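Local coordinates for trehalose-6-phosphate phosphatase (Candida albicans, PDB 5DXI), which is a phosphatase of the HAD superfamily that holds a magnesium ion and beryllium trifluoride at its Rossmann-like core, with a glycan bound nearby, at residues L8-L14 against E292-L297; Y17-R23 against L56-N62; M94-K100 against G204-E208; N248-K252 against S263-Y267; P268-P273 against I281-P287. One frame throughout, in Å; residues are numbered along the deposited sequence.

Interaction 1: L8-L14 against E292-L297; sequences LNRPLLL and ETLGLL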
# COMPACT_ATOMS: atom_id res chain seq x y z
N LEU A 8 16.57 2.86 -7.01
CA LEU A 8 16.10 4.23 -6.83
C LEU A 8 17.26 5.21 -6.85
O LEU A 8 18.29 4.98 -6.21
CB LEU A 8 15.33 4.37 -5.50
CG LEU A 8 14.85 5.79 -5.13
CD1 LEU A 8 13.89 6.37 -6.17
CD2 LEU A 8 14.23 5.79 -3.72
N ASN A 9 17.08 6.30 -7.58
CA ASN A 9 18.04 7.40 -7.63
C ASN A 9 17.82 8.33 -6.41
O ASN A 9 17.10 9.31 -6.49
CB ASN A 9 17.86 8.16 -8.95
CG ASN A 9 18.93 9.22 -9.19
OD1 ASN A 9 19.55 9.73 -8.26
ND2 ASN A 9 19.13 9.57 -10.46
N ARG A 10 18.45 7.99 -5.29
CA ARG A 10 18.18 8.72 -4.06
C ARG A 10 18.56 10.21 -4.12
O ARG A 10 17.78 11.04 -3.65
CB ARG A 10 18.86 8.02 -2.89
CG ARG A 10 18.43 6.55 -2.76
CD ARG A 10 18.88 5.92 -1.46
NE ARG A 10 19.04 4.47 -1.58
CZ ARG A 10 19.34 3.69 -0.55
NH1 ARG A 10 19.48 4.22 0.67
NH2 ARG A 10 19.49 2.38 -0.71
N PRO A 11 19.72 10.57 -4.72
CA PRO A 11 20.02 12.01 -4.82
C PRO A 11 18.99 12.83 -5.59
O PRO A 11 18.68 13.95 -5.17
CB PRO A 11 21.38 12.02 -5.52
CG PRO A 11 22.03 10.75 -5.05
CD PRO A 11 20.90 9.74 -5.05
N LEU A 12 18.48 12.28 -6.70
CA LEU A 12 17.43 12.95 -7.45
C LEU A 12 16.16 13.07 -6.60
O LEU A 12 15.51 14.11 -6.58
CB LEU A 12 17.11 12.19 -8.75
CG LEU A 12 15.86 12.65 -9.51
CD1 LEU A 12 15.94 14.13 -9.86
CD2 LEU A 12 15.59 11.83 -10.77
N LEU A 13 15.80 11.99 -5.90
CA LEU A 13 14.61 12.02 -5.06
C LEU A 13 14.74 13.17 -4.05
O LEU A 13 13.80 13.96 -3.87
CB LEU A 13 14.39 10.68 -4.34
CG LEU A 13 13.07 10.59 -3.56
CD1 LEU A 13 11.88 10.53 -4.53
CD2 LEU A 13 13.07 9.39 -2.66
N LEU A 14 15.92 13.26 -3.45
CA LEU A 14 16.22 14.30 -2.46
C LEU A 14 16.09 15.68 -3.08
O LEU A 14 15.50 16.59 -2.50
CB LEU A 14 17.62 14.09 -1.88
CG LEU A 14 18.13 15.06 -0.81
CD1 LEU A 14 17.20 15.10 0.41
CD2 LEU A 14 19.55 14.71 -0.39
N GLU A 292 16.38 4.33 5.21
CA GLU A 292 17.56 5.13 4.85
C GLU A 292 17.13 6.28 3.97
O GLU A 292 17.47 7.44 4.22
CB GLU A 292 18.61 4.29 4.12
CG GLU A 292 19.24 3.18 4.95
CD GLU A 292 20.15 2.28 4.13
OE1 GLU A 292 20.27 2.49 2.90
OE2 GLU A 292 20.74 1.34 4.72
N THR A 293 16.33 5.96 2.95
CA THR A 293 15.87 6.95 1.98
C THR A 293 14.95 7.97 2.64
O THR A 293 15.08 9.18 2.40
CB THR A 293 15.13 6.28 0.79
OG1 THR A 293 15.99 5.33 0.15
CG2 THR A 293 14.71 7.32 -0.23
N LEU A 294 14.00 7.50 3.45
CA LEU A 294 13.11 8.44 4.12
C LEU A 294 13.91 9.28 5.14
O LEU A 294 13.68 10.49 5.29
CB LEU A 294 11.94 7.70 4.79
CG LEU A 294 11.03 6.94 3.81
CD1 LEU A 294 9.88 6.25 4.54
CD2 LEU A 294 10.48 7.87 2.73
N GLY A 295 14.83 8.62 5.83
CA GLY A 295 15.74 9.30 6.75
C GLY A 295 16.53 10.39 6.05
O GLY A 295 16.70 11.48 6.58
N LEU A 296 16.99 10.09 4.84
CA LEU A 296 17.70 11.05 4.01
C LEU A 296 16.86 12.29 3.76
O LEU A 296 17.31 13.42 3.96
CB LEU A 296 18.09 10.42 2.67
CG LEU A 296 18.80 11.36 1.69
CD1 LEU A 296 20.20 11.67 2.22
CD2 LEU A 296 18.82 10.83 0.25
N LEU A 297 15.62 12.08 3.32
CA LEU A 297 14.71 13.18 3.08
C LEU A 297 14.45 13.95 4.37
O LEU A 297 14.32 15.17 4.37
CB LEU A 297 13.37 12.69 2.52
CG LEU A 297 13.38 11.88 1.22
CD1 LEU A 297 11.95 11.57 0.81
CD2 LEU A 297 14.11 12.65 0.15
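Arg10 and Glu292 bridge two helices, 10-19 and 287-298, that lie side by side on the central sheet of the Rossmann-like HAD core. Their axes here run in roughly the same direction, inclined at 37° and 10.1 Å apart. The Arg10 chain, extended from CG to NE, brings NH1 within 2.9 Å of Glu292 OE1. This salt bridge is almost straight, lies in the guanidinium plane and uses the anti lone pair of OE1, with the two flat groups turned 36° from each other. Thr293 OG1 rests over a face of the guanidinium, while its own hydrogen bond goes to Gln289 O. The Thr293 methyl turns toward leucines instead: CG2 is 3.6 Å from Leu13 CD2 and also meets Leu8. Leu13 and Leu297 both reach Leu229 on strand 227-232. Leu14 works with both its branches. Its CD2 meets Leu296 CD2 at 4.0 Å, the side chains crossing at roughly a right angle, whereas Leu14 and Leu297 run past each other in opposite directions, Leu297 CD2 ending 3.7 Å from Leu14 CA.

Interaction 2: Y17-R23 against L56-N62; sequences YKESQRR and LSSDPKN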
# COMPACT_ATOMS: atom_id res chain seq x y z
N TYR A 17 12.50 16.53 -3.75
CA TYR A 17 11.89 16.77 -2.43
C TYR A 17 12.13 18.19 -1.95
O TYR A 17 11.19 18.91 -1.64
CB TYR A 17 12.43 15.79 -1.38
CG TYR A 17 11.92 16.06 0.04
CD1 TYR A 17 10.69 15.58 0.46
CD2 TYR A 17 12.69 16.76 0.97
CE1 TYR A 17 10.23 15.79 1.75
CE2 TYR A 17 12.24 16.98 2.27
CZ TYR A 17 11.00 16.50 2.65
OH TYR A 17 10.51 16.71 3.92
N LYS A 18 13.39 18.61 -1.93
CA LYS A 18 13.73 19.92 -1.41
C LYS A 18 13.26 21.06 -2.34
O LYS A 18 13.04 22.18 -1.88
CB LYS A 18 15.23 19.99 -1.13
CG LYS A 18 15.60 18.95 -0.06
CD LYS A 18 17.08 18.93 0.32
CE LYS A 18 17.27 19.19 1.83
NZ LYS A 18 16.28 18.48 2.73
N GLU A 19 13.07 20.77 -3.62
CA GLU A 19 12.56 21.76 -4.55
C GLU A 19 11.05 21.98 -4.41
O GLU A 19 10.55 23.09 -4.64
CB GLU A 19 12.90 21.37 -5.99
CG GLU A 19 13.38 22.53 -6.85
CD GLU A 19 14.81 22.94 -6.53
OE1 GLU A 19 15.49 22.22 -5.77
OE2 GLU A 19 15.24 23.99 -7.05
N SER A 20 10.33 20.92 -4.05
CA SER A 20 8.87 20.92 -4.06
C SER A 20 8.20 21.59 -2.85
O SER A 20 8.78 21.71 -1.78
CB SER A 20 8.38 19.48 -4.15
OG SER A 20 8.79 18.76 -3.00
N GLN A 21 6.95 22.02 -3.05
CA GLN A 21 6.19 22.74 -2.03
C GLN A 21 5.06 21.90 -1.42
O GLN A 21 4.72 22.08 -0.25
CB GLN A 21 5.58 24.02 -2.60
CG GLN A 21 6.56 25.08 -3.03
CD GLN A 21 5.85 26.33 -3.52
OE1 GLN A 21 5.06 26.93 -2.78
NE2 GLN A 21 6.11 26.72 -4.76
N ARG A 22 4.47 21.01 -2.21
CA ARG A 22 3.31 20.23 -1.76
C ARG A 22 3.58 18.74 -1.91
O ARG A 22 3.35 18.14 -2.96
CB ARG A 22 2.06 20.64 -2.54
CG ARG A 22 1.68 22.10 -2.32
CD ARG A 22 0.65 22.58 -3.31
NE ARG A 22 1.14 22.52 -4.68
CZ ARG A 22 1.88 23.46 -5.26
NH1 ARG A 22 2.23 24.54 -4.57
NH2 ARG A 22 2.28 23.31 -6.51
N ARG A 23 4.06 18.15 -0.83
CA ARG A 23 4.56 16.80 -0.89
C ARG A 23 3.53 15.81 -0.37
O ARG A 23 2.89 16.05 0.67
CB ARG A 23 5.84 16.73 -0.08
CG ARG A 23 6.78 17.89 -0.46
CD ARG A 23 8.15 17.64 0.06
NE ARG A 23 9.06 18.78 -0.05
CZ ARG A 23 9.47 19.52 0.98
NH1 ARG A 23 9.03 19.26 2.21
NH2 ARG A 23 10.31 20.52 0.77
N LEU A 56 9.08 14.22 9.28
CA LEU A 56 8.43 14.46 8.01
C LEU A 56 7.05 15.10 8.19
O LEU A 56 6.71 16.06 7.50
CB LEU A 56 8.32 13.16 7.21
CG LEU A 56 9.65 12.62 6.66
CD1 LEU A 56 9.39 11.42 5.77
CD2 LEU A 56 10.44 13.69 5.93
N SER A 57 6.27 14.60 9.14
CA SER A 57 4.92 15.12 9.34
C SER A 57 4.93 16.53 9.93
O SER A 57 3.94 17.26 9.83
CB SER A 57 4.08 14.20 10.24
OG SER A 57 4.61 14.14 11.56
N SER A 58 6.05 16.92 10.52
CA SER A 58 6.14 18.23 11.18
C SER A 58 6.23 19.37 10.18
O SER A 58 5.84 20.51 10.47
CB SER A 58 7.34 18.27 12.12
OG SER A 58 7.15 17.37 13.19
N ASP A 59 6.73 19.05 8.99
CA ASP A 59 6.80 20.00 7.89
C ASP A 59 5.42 20.15 7.28
O ASP A 59 4.84 19.19 6.77
CB ASP A 59 7.83 19.53 6.85
CG ASP A 59 8.16 20.58 5.81
OD1 ASP A 59 7.33 21.49 5.55
OD2 ASP A 59 9.27 20.50 5.24
N PRO A 60 4.85 21.36 7.36
CA PRO A 60 3.50 21.57 6.83
C PRO A 60 3.43 21.41 5.30
O PRO A 60 2.33 21.33 4.75
CB PRO A 60 3.17 23.01 7.26
CG PRO A 60 4.50 23.66 7.43
CD PRO A 60 5.41 22.59 7.95
N LYS A 61 4.58 21.36 4.62
CA LYS A 61 4.58 21.05 3.19
C LYS A 61 4.24 19.58 2.93
O LYS A 61 3.84 19.21 1.82
CB LYS A 61 5.94 21.36 2.55
CG LYS A 61 6.32 22.84 2.50
CD LYS A 61 7.72 23.01 1.91
CE LYS A 61 8.11 24.49 1.83
NZ LYS A 61 9.58 24.68 1.59
N ASN A 62 4.39 18.75 3.96
CA ASN A 62 4.23 17.31 3.80
C ASN A 62 2.88 16.78 4.28
O ASN A 62 2.38 17.18 5.33
CB ASN A 62 5.34 16.58 4.55
CG ASN A 62 6.71 16.84 3.96
OD1 ASN A 62 6.84 17.29 2.82
ND2 ASN A 62 7.75 16.56 4.74
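Arg23 and Asn62 pair as a parallel beta bridge where strands 23-27 and 62-67, neighbours in the central sheet of the HAD fold, begin side by side. Arg23 N gives its hydrogen to Lys61 O at 2.9 Å. The Asn62 amide is gripped at both ends. Its ND2 spends one hydrogen on Tyr17 OH at 2.9 Å and the other on Leu56 O at 3.0 Å, both partners close to the amide plane, while OD1 accepts from Arg23 NH1 at 3.0 Å. These three bonds fix the rotation of the amide. Arg23 NH1 has a second acceptor, Asp59 OD2, in a longer salt bridge of 3.3 Å that meets the carboxylate from above its plane. The other oxygen, Asp59 OD1, closes an Asx turn by accepting from Lys61 N. On the helix side, Tyr17 O takes bonds from both Ser20 N and Ser20 OG, and Asp226 receives the backbone N-H groups of Gln21 and Arg22. Lys61 lies over a guanidinium face, its CB 3.8 Å from Arg23 NH1.

Interaction 3: M94-K100 against G204-E208; sequences MKDIGSK and GAKQE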
# COMPACT_ATOMS: atom_id res chain seq x y z
N MET A 94 -10.78 4.89 5.02
CA MET A 94 -9.87 6.05 5.04
C MET A 94 -10.06 6.87 6.29
O MET A 94 -11.19 7.03 6.75
CB MET A 94 -10.10 6.97 3.84
CG MET A 94 -9.59 6.48 2.54
SD MET A 94 -9.89 7.71 1.24
CE MET A 94 -8.59 8.91 1.53
N LYS A 95 -8.99 7.43 6.83
CA LYS A 95 -9.16 8.38 7.92
C LYS A 95 -8.18 9.55 7.77
O LYS A 95 -6.96 9.39 7.87
CB LYS A 95 -9.00 7.71 9.29
CG LYS A 95 -9.39 8.66 10.45
CD LYS A 95 -9.32 8.03 11.83
CE LYS A 95 -7.88 7.89 12.29
NZ LYS A 95 -7.77 7.85 13.78
N ASP A 96 -8.75 10.73 7.52
CA ASP A 96 -7.97 11.96 7.40
C ASP A 96 -7.19 12.27 8.66
O ASP A 96 -7.58 11.86 9.77
CB ASP A 96 -8.89 13.14 7.06
CG ASP A 96 -9.19 13.24 5.58
OD1 ASP A 96 -8.24 13.48 4.81
OD2 ASP A 96 -10.37 13.09 5.19
N ILE A 97 -6.11 13.02 8.50
CA ILE A 97 -5.23 13.38 9.60
C ILE A 97 -5.98 14.15 10.70
O ILE A 97 -5.79 13.90 11.90
CB ILE A 97 -4.03 14.20 9.10
CG1 ILE A 97 -3.19 13.33 8.16
CG2 ILE A 97 -3.19 14.68 10.26
CD1 ILE A 97 -1.97 14.01 7.54
N GLY A 98 -6.86 15.05 10.30
CA GLY A 98 -7.64 15.75 11.31
C GLY A 98 -8.80 14.93 11.88
O GLY A 98 -9.11 15.02 13.06
N SER A 99 -9.41 14.11 11.03
CA SER A 99 -10.66 13.41 11.37
C SER A 99 -10.64 12.46 12.56
O SER A 99 -9.60 11.94 12.98
CB SER A 99 -11.16 12.65 10.16
OG SER A 99 -11.74 13.55 9.23
N LYS A 100 -11.85 12.24 13.08
CA LYS A 100 -12.09 11.52 14.31
C LYS A 100 -12.66 10.15 14.01
O LYS A 100 -12.48 9.21 14.76
CB LYS A 100 -13.10 12.34 15.16
CG LYS A 100 -12.88 13.87 15.12
CD LYS A 100 -13.48 14.48 13.82
CE LYS A 100 -13.41 15.99 13.73
NZ LYS A 100 -14.30 16.50 12.65
N GLY A 204 -3.40 19.92 1.46
CA GLY A 204 -3.72 18.55 1.78
C GLY A 204 -5.03 18.65 2.58
O GLY A 204 -5.06 18.58 3.81
N ALA A 205 -6.12 18.87 1.85
CA ALA A 205 -7.47 19.03 2.38
C ALA A 205 -8.11 17.69 2.72
O ALA A 205 -7.71 16.65 2.19
CB ALA A 205 -8.33 19.79 1.39
N LYS A 206 -9.08 17.71 3.62
CA LYS A 206 -9.78 16.49 3.98
C LYS A 206 -10.60 15.97 2.80
O LYS A 206 -10.86 16.70 1.84
CB LYS A 206 -10.69 16.73 5.19
CG LYS A 206 -9.94 17.00 6.48
CD LYS A 206 -10.89 17.08 7.66
CE LYS A 206 -10.14 17.32 8.97
NZ LYS A 206 -10.87 16.78 10.15
N GLN A 207 -11.04 14.72 2.90
CA GLN A 207 -11.91 14.12 1.88
C GLN A 207 -13.35 14.66 1.91
O GLN A 207 -13.85 15.05 2.97
CB GLN A 207 -11.94 12.60 2.05
CG GLN A 207 -10.59 11.93 1.79
CD GLN A 207 -10.17 12.05 0.34
OE1 GLN A 207 -10.83 11.52 -0.55
NE2 GLN A 207 -9.09 12.77 0.09
N GLU A 208 -13.99 14.65 0.75
CA GLU A 208 -15.42 14.97 0.63
C GLU A 208 -16.27 13.99 1.43
O GLU A 208 -17.24 14.39 2.08
CB GLU A 208 -15.86 14.94 -0.84
CG GLU A 208 -15.63 16.24 -1.61
CD GLU A 208 -15.27 16.02 -3.08
OE1 GLU A 208 -16.20 15.94 -3.92
OE2 GLU A 208 -14.06 15.94 -3.39
O HOH W 1 -7.78 13.69 2.05
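Lys206 lays its side chain along the loop from Asp96 to Ser99, which follows strand 93-95 in the antiparallel wing of the HAD-fold central sheet; Lys206 itself belongs to the irregular loop between helix 191-199 and strand 227-232. Its CB starts beside the Asp96 carboxylate, 3.7 Å from OD2. The next carbon, CG, stays against the same group at 3.9 Å from Asp96 CG. Because the chain is extended beyond CG, it then leaves the aspartate, and CD comes to 4.0 Å from Ser99 OG. CE passes Gly98, which has no side chain to obstruct it, at 3.8 Å from its CA. At the tip, NZ sits against the Gly98-Ser99 peptide without bonding to Ser99 N, makes a weak hydrogen bond of 3.5 Å to Ser99 OG and has the like-charged Lys100 amine nearby.

Asp96 also holds the backbone of the 204-208 loop. Gln207 N points at Asp96 OD2 in a nearly straight bond of 2.9 Å, arriving on the syn side but 30° out of the carboxylate plane. Asp96 OD1 is held by a water at 2.8 Å, which also donates to Ala205 O. Gln207 NE2 bonds to Arg197 O, tying the loop to helix 191-199. Met94, bent at its last torsion (chi3 78°), crosses Gln207 at about a right angle and sets CE 3.6 Å from Gln207 CG.

Interaction 4: N248-K252 against S263-Y267; sequences NKKWK and SYGVY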
# COMPACT_ATOMS: atom_id res chain seq x y z
N ASN A 248 0.16 10.39 -13.99
CA ASN A 248 1.32 10.99 -14.63
C ASN A 248 1.11 11.10 -16.13
O ASN A 248 1.37 12.14 -16.73
CB ASN A 248 2.57 10.16 -14.36
CG ASN A 248 3.85 10.90 -14.71
OD1 ASN A 248 4.29 11.78 -13.98
ND2 ASN A 248 4.45 10.54 -15.84
N LYS A 249 0.57 10.04 -16.72
CA LYS A 249 0.35 10.02 -18.16
C LYS A 249 -0.79 10.98 -18.53
O LYS A 249 -0.76 11.61 -19.58
CB LYS A 249 0.03 8.61 -18.65
CG LYS A 249 -0.19 8.55 -20.14
CD LYS A 249 -0.50 7.15 -20.65
CE LYS A 249 -0.62 7.17 -22.17
NZ LYS A 249 -0.77 5.82 -22.76
N LYS A 250 -1.77 11.10 -17.64
CA LYS A 250 -2.88 12.03 -17.84
C LYS A 250 -2.32 13.45 -17.86
O LYS A 250 -2.66 14.26 -18.73
CB LYS A 250 -3.93 11.87 -16.74
CG LYS A 250 -5.05 12.90 -16.73
CD LYS A 250 -5.99 12.62 -17.89
CE LYS A 250 -7.31 13.38 -17.79
NZ LYS A 250 -7.15 14.86 -17.90
N TRP A 251 -1.44 13.74 -16.91
CA TRP A 251 -0.77 15.04 -16.86
C TRP A 251 0.10 15.33 -18.10
O TRP A 251 0.19 16.48 -18.52
CB TRP A 251 0.07 15.15 -15.60
CG TRP A 251 -0.75 15.36 -14.36
CD1 TRP A 251 -2.05 15.78 -14.29
CD2 TRP A 251 -0.33 15.15 -13.00
NE1 TRP A 251 -2.46 15.84 -12.98
CE2 TRP A 251 -1.43 15.46 -12.17
CE3 TRP A 251 0.86 14.71 -12.42
CZ2 TRP A 251 -1.36 15.35 -10.78
CZ3 TRP A 251 0.93 14.62 -11.05
CH2 TRP A 251 -0.18 14.93 -10.24
N LYS A 252 0.76 14.32 -18.67
CA LYS A 252 1.58 14.55 -19.88
C LYS A 252 0.74 14.45 -21.17
O LYS A 252 1.14 14.98 -22.20
CB LYS A 252 2.79 13.62 -19.95
CG LYS A 252 2.51 12.16 -19.79
CD LYS A 252 3.80 11.37 -19.56
CE LYS A 252 4.70 11.36 -20.80
NZ LYS A 252 5.98 10.63 -20.55
N SER A 263 9.86 16.30 -14.96
CA SER A 263 8.85 15.36 -14.49
C SER A 263 7.71 16.09 -13.81
O SER A 263 7.61 17.32 -13.86
CB SER A 263 9.46 14.32 -13.54
OG SER A 263 9.72 14.87 -12.25
N TYR A 264 6.83 15.31 -13.19
CA TYR A 264 5.77 15.87 -12.38
C TYR A 264 5.97 15.49 -10.91
O TYR A 264 5.08 15.68 -10.09
CB TYR A 264 4.42 15.39 -12.89
CG TYR A 264 4.12 15.86 -14.30
CD1 TYR A 264 3.90 17.21 -14.58
CD2 TYR A 264 4.04 14.95 -15.35
CE1 TYR A 264 3.63 17.63 -15.87
CE2 TYR A 264 3.77 15.37 -16.64
CZ TYR A 264 3.56 16.71 -16.89
OH TYR A 264 3.28 17.12 -18.17
N GLY A 265 7.15 14.96 -10.60
CA GLY A 265 7.47 14.60 -9.23
C GLY A 265 6.85 13.29 -8.76
O GLY A 265 6.77 13.04 -7.55
N VAL A 266 6.49 12.41 -9.69
CA VAL A 266 5.82 11.17 -9.33
C VAL A 266 6.80 10.00 -9.18
O VAL A 266 7.44 9.59 -10.16
CB VAL A 266 4.74 10.81 -10.36
CG1 VAL A 266 3.97 9.57 -9.93
CG2 VAL A 266 3.78 11.98 -10.55
N TYR A 267 6.91 9.45 -7.98
CA TYR A 267 7.87 8.37 -7.76
C TYR A 267 7.22 7.10 -7.16
O TYR A 267 7.17 6.93 -5.94
CB TYR A 267 9.02 8.84 -6.87
CG TYR A 267 9.78 10.04 -7.42
CD1 TYR A 267 10.82 9.88 -8.34
CD2 TYR A 267 9.49 11.32 -6.97
CE1 TYR A 267 11.52 10.97 -8.83
CE2 TYR A 267 10.19 12.42 -7.45
CZ TYR A 267 11.20 12.24 -8.38
OH TYR A 267 11.88 13.34 -8.84
O HOH W 2 6.38 12.62 -12.75
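Asn248 deals with Tyr264 and Val266 through a shared water, and no direct hydrogen bond joins segments 248-252 and 263-267. The water donates to Asn248 OD1 at 2.6 Å and accepts from Tyr264 N at 2.8 Å and from Val266 N, so one molecule links the helix to two backbone amides at the entry of a strand. Asn248 CG stands opposite the backbone N (chi1 -166°), which carries OD1 to the edge of the Tyr264 ring, 3.5 Å from CD2 and in the ring plane. The same oxygen lies 3.5 Å from Val266 CG2.

Trp251 takes the face of that ring. Its CB sits above it in a CH-pi contact, 3.9 Å from the centroid, and the edge of the indole is turned toward the Tyr264 face, with the planes at 66°. Beyond CB, Trp251 CE3 packs 3.7 Å from Tyr264 CB, and CZ3 reaches Val266 CG2. Lys252 CB closes on the ring from its edge. The phenol is anchored at its far end as well, Tyr264 OH bonding to Arg256 O, while the Arg256 side chain makes a cation-pi contact with Trp251. On the strand side, Ser263 OG accepts from Gly265 N in an ST turn.

The helix end and strand start joined here belong to a beta-alpha-beta crossover of the Rossmann-like HAD core, in which helix 235-253 connects the parallel strands 227-232 and 266-271.

Interaction 5: P268-P273 against I281-P287; sequences PVAVGP and IAHLNEP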
# COMPACT_ATOMS: atom_id res chain seq x y z
N PRO A 268 6.70 6.22 -8.03
CA PRO A 268 6.26 4.92 -7.53
C PRO A 268 7.44 3.96 -7.44
O PRO A 268 8.11 3.69 -8.44
CB PRO A 268 5.25 4.45 -8.58
CG PRO A 268 5.63 5.18 -9.84
CD PRO A 268 6.40 6.42 -9.47
N VAL A 269 7.67 3.44 -6.24
CA VAL A 269 8.89 2.69 -5.96
C VAL A 269 8.56 1.35 -5.30
O VAL A 269 7.93 1.31 -4.24
CB VAL A 269 9.82 3.50 -5.03
CG1 VAL A 269 11.13 2.75 -4.82
CG2 VAL A 269 10.08 4.89 -5.61
N ALA A 270 8.98 0.26 -5.93
CA ALA A 270 8.74 -1.06 -5.36
C ALA A 270 9.78 -1.41 -4.30
O ALA A 270 10.94 -1.02 -4.40
CB ALA A 270 8.73 -2.14 -6.45
N VAL A 271 9.34 -2.13 -3.28
CA VAL A 271 10.27 -2.68 -2.31
C VAL A 271 10.45 -4.15 -2.63
O VAL A 271 9.50 -4.94 -2.54
CB VAL A 271 9.80 -2.48 -0.86
CG1 VAL A 271 10.84 -3.03 0.08
CG2 VAL A 271 9.56 -1.00 -0.59
N GLY A 272 11.67 -4.51 -3.02
CA GLY A 272 11.97 -5.86 -3.43
C GLY A 272 13.25 -5.89 -4.27
O GLY A 272 13.89 -4.87 -4.49
N PRO A 273 13.63 -7.08 -4.74
CA PRO A 273 14.89 -7.19 -5.47
C PRO A 273 14.81 -6.57 -6.88
O PRO A 273 13.71 -6.27 -7.36
CB PRO A 273 15.12 -8.70 -5.52
CG PRO A 273 13.77 -9.30 -5.40
CD PRO A 273 12.96 -8.38 -4.55
N ILE A 281 8.74 2.58 -11.01
CA ILE A 281 9.80 3.12 -11.85
C ILE A 281 11.18 2.72 -11.35
O ILE A 281 12.17 2.80 -12.08
CB ILE A 281 9.70 4.66 -11.92
CG1 ILE A 281 10.56 5.21 -13.06
CG2 ILE A 281 10.08 5.29 -10.59
CD1 ILE A 281 10.42 6.70 -13.28
N ALA A 282 11.23 2.28 -10.10
CA ALA A 282 12.49 1.90 -9.46
C ALA A 282 12.22 1.00 -8.24
O ALA A 282 11.08 0.88 -7.78
CB ALA A 282 13.27 3.14 -9.04
N HIS A 283 13.27 0.39 -7.71
CA HIS A 283 13.10 -0.42 -6.50
C HIS A 283 14.08 -0.07 -5.39
O HIS A 283 15.13 0.54 -5.63
CB HIS A 283 13.24 -1.89 -6.84
CG HIS A 283 14.66 -2.27 -7.12
ND1 HIS A 283 15.24 -2.07 -8.35
CD2 HIS A 283 15.64 -2.72 -6.30
CE1 HIS A 283 16.51 -2.43 -8.29
NE2 HIS A 283 16.78 -2.83 -7.06
N LEU A 284 13.72 -0.49 -4.17
CA LEU A 284 14.60 -0.54 -3.01
C LEU A 284 14.49 -1.95 -2.49
O LEU A 284 13.39 -2.50 -2.45
CB LEU A 284 14.21 0.47 -1.93
CG LEU A 284 14.43 1.95 -2.21
CD1 LEU A 284 13.74 2.81 -1.16
CD2 LEU A 284 15.92 2.27 -2.31
N ASN A 285 15.61 -2.55 -2.08
CA ASN A 285 15.63 -3.96 -1.77
C ASN A 285 14.74 -4.32 -0.58
O ASN A 285 14.03 -5.32 -0.62
CB ASN A 285 17.07 -4.42 -1.48
CG ASN A 285 17.90 -4.50 -2.73
OD1 ASN A 285 17.38 -4.59 -3.84
ND2 ASN A 285 19.22 -4.44 -2.57
N GLU A 286 14.79 -3.50 0.47
CA GLU A 286 14.15 -3.87 1.75
C GLU A 286 13.70 -2.68 2.55
O GLU A 286 14.14 -1.57 2.27
CB GLU A 286 15.12 -4.68 2.61
CG GLU A 286 15.29 -6.09 2.18
CD GLU A 286 16.68 -6.57 2.43
OE1 GLU A 286 17.56 -5.72 2.68
OE2 GLU A 286 16.90 -7.80 2.37
N PRO A 287 12.88 -2.91 3.60
CA PRO A 287 12.51 -1.79 4.47
C PRO A 287 13.72 -1.00 4.99
O PRO A 287 13.63 0.23 5.13
CB PRO A 287 11.76 -2.48 5.62
CG PRO A 287 11.09 -3.66 4.95
CD PRO A 287 12.12 -4.14 3.93
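Val269 and Val271 rise from the same face of the sheet, and their CG1 methyls lean against different parts of segment 281-287. Val269 CG1 settles over the Ala282 carbonyl, 3.5 Å from its O, and beyond it meets Leu284 CG. Val271 CG1 fills the bend where the chain turns into helix 287-298, lying 3.8 Å from Glu286 C and close to Pro287 CD. At the other end Ile281 CG2 nestles against Pro268, 3.3 Å from O and 4.0 Å from the ring carbon CD, while Ile281 N donates a hydrogen bond to that same Pro268 O.

Strand 282-284 is an edge strand of the HAD core sheet, running parallel to 266-271. Ala270 bonds to it through both its N and its O, reaching the residues before and after His283: N to Ala282 O at 2.9 Å, and O from Leu284 N at 2.8 Å, after which Gly272 N continues to Leu284 O. Valines 269 and 271 share a face with Leu284, which fits against Val290 and Thr293 of helix 287-298; Val271 also touches the probable HAD DxDx(T/V) motif, whose Asp28 and Asp30 bind magnesium. Ala270 lies on the other face, with His283, and meets Phe241 of helix 235-253.

The His283 imidazole lies beside the Gly272-Pro273 turn that follows strand 266-271. Its ND1 bonds to Thr5 OG1, Pro273 C lies over one ring face, and CD2 comes 3.3 Å from Gly272 O.

Overall arrangement
Interaction 1 touches interactions 2, 4 and 5, whereas interaction 3 touches none of the others and lies toward the antiparallel end of the central sheet, its centre about 28 Å from that of interaction 5. Interaction 1 brings the two ends of the chain together, and the other four fall between its segments in sequence. Helix 10-19 is common to interactions 1 and 2, whose centres are about 14 Å apart. Strand 266-271 serves interactions 4 and 5, the first at its start and the second at its end. Leu8 bonds to edge strand 282-284, so the N-terminal segment and the C-terminal helix 287-298 both pack against the part of the sheet formed by 227-232, 266-271 and 282-284.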